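Local atomic coordinates of putative hydrogenase expression/formation protein hupG (Rhodopseudomonas palustris, PDB entry 2QSI), a protein that is of unknown function but, as a thioredoxin-like member of the HupG/HyaE family, probably takes part in the expression and maturation of hydrogenase. Residues A[35-40]-A[66-71]. Sequence-based numbering, arbitrary orientation.
Sequences IVVLFF and GRLVAA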
# COMPACT_ATOMS: atom_id res chain seq x y z
N ILE A 35 8.27 2.81 -6.09
CA ILE A 35 7.20 2.02 -6.73
C ILE A 35 7.86 0.72 -7.19
O ILE A 35 8.97 0.74 -7.76
CB ILE A 35 6.57 2.80 -7.92
CG1 ILE A 35 5.77 4.06 -7.48
CG2 ILE A 35 5.69 1.91 -8.78
CD1 ILE A 35 4.92 3.83 -6.32
N VAL A 36 7.19 -0.38 -6.91
CA VAL A 36 7.67 -1.69 -7.24
C VAL A 36 7.09 -2.23 -8.54
O VAL A 36 5.90 -2.18 -8.78
CB VAL A 36 7.39 -2.65 -6.06
CG1 VAL A 36 7.83 -4.09 -6.43
CG2 VAL A 36 8.13 -2.10 -4.78
N VAL A 37 7.97 -2.78 -9.37
CA VAL A 37 7.56 -3.47 -10.57
C VAL A 37 7.77 -4.98 -10.33
O VAL A 37 8.93 -5.46 -10.22
CB VAL A 37 8.33 -3.00 -11.78
CG1 VAL A 37 7.80 -3.68 -13.07
CG2 VAL A 37 8.22 -1.46 -11.92
N LEU A 38 6.67 -5.72 -10.23
CA LEU A 38 6.74 -7.15 -10.05
C LEU A 38 6.60 -7.79 -11.41
O LEU A 38 5.63 -7.51 -12.12
CB LEU A 38 5.62 -7.68 -9.17
CG LEU A 38 5.58 -7.22 -7.72
CD1 LEU A 38 4.32 -7.82 -7.04
CD2 LEU A 38 6.89 -7.53 -7.03
N PHE A 39 7.57 -8.64 -11.72
CA PHE A 39 7.68 -9.37 -12.98
C PHE A 39 7.18 -10.79 -12.79
O PHE A 39 7.79 -11.59 -12.08
CB PHE A 39 9.14 -9.37 -13.44
CG PHE A 39 9.41 -10.24 -14.63
CD1 PHE A 39 8.53 -10.33 -15.68
CD2 PHE A 39 10.64 -10.91 -14.72
CE1 PHE A 39 8.85 -11.13 -16.80
CE2 PHE A 39 10.94 -11.68 -15.78
CZ PHE A 39 10.04 -11.80 -16.83
N PHE A 40 6.06 -11.08 -13.47
CA PHE A 40 5.52 -12.45 -13.61
C PHE A 40 5.96 -13.02 -14.95
O PHE A 40 5.57 -12.53 -16.04
CB PHE A 40 4.00 -12.41 -13.53
CG PHE A 40 3.48 -11.97 -12.18
CD1 PHE A 40 3.10 -12.93 -11.22
CD2 PHE A 40 3.39 -10.62 -11.83
CE1 PHE A 40 2.58 -12.53 -9.98
CE2 PHE A 40 2.96 -10.23 -10.57
CZ PHE A 40 2.57 -11.18 -9.64
N GLY A 66 15.22 6.62 -9.93
CA GLY A 66 14.93 6.84 -8.53
C GLY A 66 13.51 6.46 -8.16
O GLY A 66 13.13 6.46 -6.99
N ARG A 67 12.71 6.13 -9.17
CA ARG A 67 11.26 5.95 -8.99
C ARG A 67 10.83 4.50 -8.79
O ARG A 67 9.83 4.27 -8.13
CB ARG A 67 10.48 6.54 -10.17
CG ARG A 67 10.59 8.07 -10.37
CD ARG A 67 10.10 8.89 -9.19
NE ARG A 67 8.67 8.76 -8.80
CZ ARG A 67 7.64 9.38 -9.39
NH1 ARG A 67 7.81 10.19 -10.45
NH2 ARG A 67 6.41 9.22 -8.90
N LEU A 68 11.63 3.57 -9.30
CA LEU A 68 11.19 2.16 -9.44
C LEU A 68 12.24 1.19 -8.93
O LEU A 68 13.46 1.48 -8.94
CB LEU A 68 10.95 1.85 -10.92
CG LEU A 68 9.95 2.73 -11.64
CD1 LEU A 68 9.96 2.38 -13.15
CD2 LEU A 68 8.57 2.60 -10.99
N VAL A 69 11.77 0.01 -8.56
CA VAL A 69 12.61 -1.12 -8.21
C VAL A 69 11.90 -2.37 -8.68
O VAL A 69 10.66 -2.41 -8.70
CB VAL A 69 12.90 -1.19 -6.72
CG1 VAL A 69 11.64 -1.47 -5.95
CG2 VAL A 69 13.93 -2.28 -6.45
N ALA A 70 12.66 -3.36 -9.13
CA ALA A 70 12.05 -4.55 -9.72
C ALA A 70 12.31 -5.79 -8.88
O ALA A 70 13.32 -5.90 -8.19
CB ALA A 70 12.57 -4.79 -11.17
N ALA A 71 11.38 -6.71 -8.95
CA ALA A 71 11.55 -8.06 -8.44
C ALA A 71 10.78 -9.03 -9.32
O ALA A 71 9.67 -8.75 -9.77
CB ALA A 71 11.05 -8.19 -7.01
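Strand 35-40 runs parallel to the start of strand 68-73, and five backbone hydrogen bonds zip them together. On the side of strand 35-40 all five use Ile35, Val37 and Phe39: Ile35 N to Arg67 O, Val69 N to Ile35 O, Val37 N to Val69 O (2.8 Å), Ala71 N to Val37 O and Phe39 N to Ala71 O. The two bonds at Ile35 are the most bent (144° at the hydrogen of Val69 N), whereas Val37 N to Val69 O is nearly straight. CA-H groups add to the grip on the carbonyls: Leu68 CA lies 3.1 Å from Ile35 O. The backbones of Val36 and Leu38 are hydrogen-bonded to Val96 and Ala94 of strand 92-106.

Apolar side chains pair on both faces. On one, Leu68, its CG anti to the carbonyl carbon (chi1 -56°), crosses Ile35 obliquely, CD2 3.7 Å from Ile35 CB. Val37 also crosses Leu68 obliquely, CG2 toward Leu68 CD2, and packs on Ile61 of helix 50-62. On the other, Val36 and Val69 lie side by side against Phe28 of helix 25-30; Val69 CG1, in the crowded position between backbone N and carbonyl carbon (chi1 66°), is 3.8 Å from Val36 CG2. Just before strand 68-73, Arg67 NH2 forms a salt bridge with Asp126 OD1 of the second subunit.

With helix 50-62 as the connection, the strands form a beta-alpha-beta unit at the centre of a thioredoxin-like sheet.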